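Local coordinates for acinetobacter secreted protease CpaA (Acinetobacter nosocomialis M2, PDB 6O38) that acts as a zinc-dependent metalloprotease released by the type II secretion system and is bound by its chaperone CpaB, at the interface of chains A and B. Sequence-based numbering; all coordinates share one arbitrary frame. Chains: chain A, Acinetobacter secreted protease CpaA; chain B, Type II secretion chaperone CpaB.

Contact 1: the interface of chains A and B. Residues chain A 389-390, 393, 396; chain B 136, 138, 153, 155.
A:Ala393, in the first turn of helix 391-411 of the M12B-type metalloprotease CpaA, sets its methyl over one face of the B:Tyr138 ring, CB lying 3.9 Å from the ring centroid of B:Tyr138 in a CH-pi contact. At the ring's edge, in its plane, is B:Glu153 OE2, which accepts the phenol OH. That hydrogen bond stays within the chaperone and reaches OE2 from above the carboxylate plane, 50° out of it, and probably helps hold the ring in its present turn, with one face towards the alanine. A:Leu389, at the end of helix 383-389, slants across B:Tyr138, its methyl CD2 standing 4.0 Å from B:Tyr138 CE1 and on the same side of the ring as the alanine. The other flat group, the B:Asp136 carboxylate, has A:Gly390 CA over it, 3.6 Å from B:Asp136 CG.

The two helices meet at A:Gly390, and CpaB caps them from outside, supplying a group to each end. B:Asp136 OD2 takes the backbone N-H of A:Ala393 at 2.8 Å between OD2 and A:Ala393 N; the donor arrives nearly along the C-O axis of the carboxylate with 158° at the hydrogen, and an acidic group at this helix start should suit the local dipole. B:Lys155, from strand 148-155, has a chain that bends at chi2 (77°) and is otherwise extended, which carries NZ along the strand surface to the end of helix 383-389. There the ammonium NZ is given to the carbonyl O of A:Leu389 at 3.0 Å, standing above the carbonyl plane and off the lone pairs.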
loop_
_atom_site.group_PDB
_atom_site.type_symbol
_atom_site.label_atom_id
_atom_site.label_comp_id
_atom_site.label_asym_id
_atom_site.label_seq_id
_atom_site.Cartn_x
_atom_site.Cartn_y
_atom_site.Cartn_z
ATOM N N LEU A 389 7.750 -18.990 -19.246
ATOM C CA LEU A 389 6.733 -17.955 -19.116
ATOM C C LEU A 389 6.099 -17.568 -20.444
ATOM O O LEU A 389 4.903 -17.256 -20.480
ATOM C CB LEU A 389 7.333 -16.705 -18.463
ATOM C CG LEU A 389 7.915 -16.861 -17.057
ATOM C CD1 LEU A 389 8.405 -15.520 -16.534
ATOM C CD2 LEU A 389 6.888 -17.465 -16.109
ATOM N N GLY A 390 6.854 -17.592 -21.526
ATOM C CA GLY A 390 6.377 -17.001 -22.758
ATOM C C GLY A 390 7.187 -15.769 -23.124
ATOM O O GLY A 390 7.722 -15.060 -22.259
ATOM N N ALA A 393 5.310 -12.688 -21.908
ATOM C CA ALA A 393 5.212 -12.731 -20.452
ATOM C C ALA A 393 6.527 -12.359 -19.779
ATOM O O ALA A 393 6.532 -11.644 -18.769
ATOM C CB ALA A 393 4.753 -14.115 -19.998
ATOM N N LEU A 396 6.924 -8.791 -19.741
ATOM C CA LEU A 396 5.957 -8.213 -18.812
ATOM C C LEU A 396 6.445 -8.297 -17.371
ATOM O O LEU A 396 6.220 -7.375 -16.578
ATOM C CB LEU A 396 4.610 -8.921 -18.958
ATOM C CG LEU A 396 3.420 -8.280 -18.243
ATOM C CD1 LEU A 396 3.457 -6.770 -18.397
ATOM C CD2 LEU A 396 2.109 -8.852 -18.762
ATOM N N ASP B 136 0.506 -15.219 -24.208
ATOM C CA ASP B 136 0.761 -16.088 -23.067
ATOM C C ASP B 136 -0.270 -15.767 -21.993
ATOM O O ASP B 136 -0.385 -14.613 -21.568
ATOM C CB ASP B 136 2.178 -15.892 -22.532
ATOM C CG ASP B 136 3.179 -15.602 -23.630
ATOM O OD1 ASP B 136 3.032 -16.168 -24.732
ATOM O OD2 ASP B 136 4.105 -14.798 -23.393
ATOM N N TYR B 138 -0.888 -15.021 -19.108
ATOM C CA TYR B 138 -0.059 -14.594 -17.991
ATOM C C TYR B 138 -0.560 -13.247 -17.493
ATOM O O TYR B 138 -0.737 -12.317 -18.285
ATOM C CB TYR B 138 1.404 -14.501 -18.438
ATOM C CG TYR B 138 2.403 -14.186 -17.352
ATOM C CD1 TYR B 138 2.915 -15.191 -16.543
ATOM C CD2 TYR B 138 2.859 -12.890 -17.156
ATOM C CE1 TYR B 138 3.840 -14.912 -15.557
ATOM C CE2 TYR B 138 3.784 -12.600 -16.173
ATOM C CZ TYR B 138 4.270 -13.615 -15.377
ATOM O OH TYR B 138 5.191 -13.331 -14.396
ATOM N N GLU B 153 1.004 -13.510 -9.431
ATOM C CA GLU B 153 1.565 -13.958 -10.700
ATOM C C GLU B 153 0.790 -15.187 -11.153
ATOM O O GLU B 153 0.826 -16.225 -10.485
ATOM C CB GLU B 153 3.056 -14.271 -10.559
ATOM C CG GLU B 153 3.723 -14.724 -11.843
ATOM C CD GLU B 153 5.231 -14.817 -11.712
ATOM O OE1 GLU B 153 5.739 -14.671 -10.581
ATOM O OE2 GLU B 153 5.907 -15.028 -12.740
ATOM N N LYS B 155 -0.491 -17.889 -14.347
ATOM C CA LYS B 155 -0.131 -18.510 -15.617
ATOM C C LYS B 155 -1.104 -19.643 -15.901
ATOM O O LYS B 155 -1.186 -20.599 -15.124
ATOM C CB LYS B 155 1.309 -19.032 -15.592
ATOM C CG LYS B 155 1.694 -19.861 -16.808
ATOM C CD LYS B 155 1.976 -18.987 -18.019
ATOM C CE LYS B 155 2.387 -19.829 -19.217
ATOM N NZ LYS B 155 2.508 -19.015 -20.459
#

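Contact 2: the interface of chains A and B. Residues chain A 495, 498-499, 502, 508, 530; chain B 168, 170.
B:Asp170 pushes its carboxylate among A:His498, A:His502 and A:His508, the zinc ligands of the CpaA active site; the first two belong to the HExxH motif of helix 496-504. Its chi1 of 80° sets CG between the backbone N and the carbonyl carbon, turning the side chain off the chaperone's tail and into the metal pocket. The CB methylene passes 4.0 Å from A:Glu499 OE1, a carboxylate oxygen of the motif's glutamate, the expected general base. Next, CG approaches the A:His498 imidazole. OD1 then sits 2.8 Å from A:His498 NE2 and 3.1 Å from A:His508 NE2. Such N to O spacings are what ligands sharing one metal would show, and B:Asp170 probably faces the zinc ion, where water or substrate would otherwise bind. OD2 turns towards the glutamate and the remaining histidine, 3.6 Å from A:His502 NE2, and lies in the plane of the A:His498 ring at its edge. The carboxylate itself is nearly perpendicular to that ring (82°) and to the A:Glu499 carboxylate (89°), so neither is stacked upon it.

Two residues earlier, B:Val168 packs beside the motif. Its CB meets A:Ala495 CB at 3.6 Å, while CG2 slants against A:His498, 3.7 Å from the imidazole CD2. The other methyl, CG1, points towards the amide ND2 of A:Asn530. A tail laid across the site in this way would be expected to obstruct substrate. Besides the side chain, the backbone O of B:Asp170 also nears A:His508, 3.4 Å from the ring carbon CE1.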
loop_
_atom_site.group_PDB
_atom_site.type_symbol
_atom_site.label_atom_id
_atom_site.label_comp_id
_atom_site.label_asym_id
_atom_site.label_seq_id
_atom_site.Cartn_x
_atom_site.Cartn_y
_atom_site.Cartn_z
ATOM N N ALA A 495 11.638 -8.312 -6.470
ATOM C CA ALA A 495 13.054 -8.456 -6.157
ATOM C C ALA A 495 13.921 -7.406 -6.836
ATOM O O ALA A 495 15.033 -7.145 -6.363
ATOM C CB ALA A 495 13.541 -9.851 -6.551
ATOM N N HIS A 498 14.820 -4.473 -4.853
ATOM C CA HIS A 498 15.746 -4.886 -3.805
ATOM C C HIS A 498 17.170 -4.984 -4.337
ATOM O O HIS A 498 18.111 -4.482 -3.712
ATOM C CB HIS A 498 15.297 -6.221 -3.208
ATOM C CG HIS A 498 16.198 -6.734 -2.128
ATOM N ND1 HIS A 498 16.038 -6.395 -0.801
ATOM C CD2 HIS A 498 17.262 -7.570 -2.176
ATOM C CE1 HIS A 498 16.968 -6.997 -0.080
ATOM N NE2 HIS A 498 17.723 -7.715 -0.891
ATOM N N GLU A 499 17.346 -5.625 -5.494
ATOM C CA GLU A 499 18.681 -5.764 -6.066
ATOM C C GLU A 499 19.221 -4.422 -6.546
ATOM O O GLU A 499 20.416 -4.141 -6.398
ATOM C CB GLU A 499 18.660 -6.781 -7.207
ATOM C CG GLU A 499 18.154 -8.160 -6.802
ATOM C CD GLU A 499 18.905 -8.747 -5.618
ATOM O OE1 GLU A 499 18.268 -9.427 -4.786
ATOM O OE2 GLU A 499 20.129 -8.523 -5.507
ATOM N N HIS A 502 20.684 -2.591 -3.730
ATOM C CA HIS A 502 22.066 -2.996 -3.494
ATOM C C HIS A 502 23.013 -2.272 -4.444
ATOM O O HIS A 502 24.047 -1.741 -4.024
ATOM C CB HIS A 502 22.206 -4.511 -3.647
ATOM C CG HIS A 502 21.753 -5.287 -2.449
ATOM N ND1 HIS A 502 22.295 -5.104 -1.196
ATOM C CD2 HIS A 502 20.815 -6.254 -2.315
ATOM C CE1 HIS A 502 21.708 -5.922 -0.340
ATOM N NE2 HIS A 502 20.805 -6.630 -0.994
ATOM N N HIS A 508 21.353 -4.674 3.974
ATOM C CA HIS A 508 20.184 -5.183 4.675
ATOM C C HIS A 508 20.069 -4.544 6.057
ATOM O O HIS A 508 20.995 -3.902 6.561
ATOM C CB HIS A 508 20.250 -6.705 4.802
ATOM C CG HIS A 508 20.059 -7.430 3.507
ATOM N ND1 HIS A 508 20.590 -8.678 3.267
ATOM C CD2 HIS A 508 19.388 -7.083 2.383
ATOM C CE1 HIS A 508 20.259 -9.067 2.048
ATOM N NE2 HIS A 508 19.530 -8.118 1.492
ATOM N N ASN A 530 11.125 -5.626 2.771
ATOM C CA ASN A 530 10.568 -5.429 1.430
ATOM C C ASN A 530 9.074 -5.761 1.363
ATOM O O ASN A 530 8.619 -6.425 0.432
ATOM C CB ASN A 530 11.350 -6.243 0.393
ATOM C CG ASN A 530 11.101 -5.775 -1.026
ATOM O OD1 ASN A 530 10.751 -4.619 -1.259
ATOM N ND2 ASN A 530 11.277 -6.678 -1.985
ATOM N N VAL B 168 11.713 -11.786 -2.443
ATOM C CA VAL B 168 13.166 -11.838 -2.579
ATOM C C VAL B 168 13.781 -12.325 -1.274
ATOM O O VAL B 168 13.414 -11.865 -0.187
ATOM C CB VAL B 168 13.752 -10.470 -2.994
ATOM C CG1 VAL B 168 13.401 -9.390 -1.979
ATOM C CG2 VAL B 168 15.261 -10.571 -3.182
ATOM N N ASP B 170 17.986 -13.135 -0.307
ATOM C CA ASP B 170 19.325 -13.095 -0.872
ATOM C C ASP B 170 20.312 -12.719 0.221
ATOM O O ASP B 170 19.932 -12.338 1.331
ATOM C CB ASP B 170 19.407 -12.116 -2.050
ATOM C CG ASP B 170 19.549 -10.671 -1.605
ATOM O OD1 ASP B 170 18.831 -10.262 -0.669
ATOM O OD2 ASP B 170 20.377 -9.944 -2.196
#

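About 23 Å separates the centres of the C-alpha atoms of contact 1 and contact 2, and they have no residue in common. Contact 1 uses the folded part of CpaB, with strands 138-145 and 148-155 facing helices 383-389 and 391-411 of the protease. Contact 2 uses the chaperone's C-terminal stretch, after the 3-10 helix 164-167, which runs into the active site around helix 496-504. Docking of the folded body beside the catalytic region would position this tail, and together they suggest that CpaB holds the protease blocked while it accompanies CpaA towards secretion.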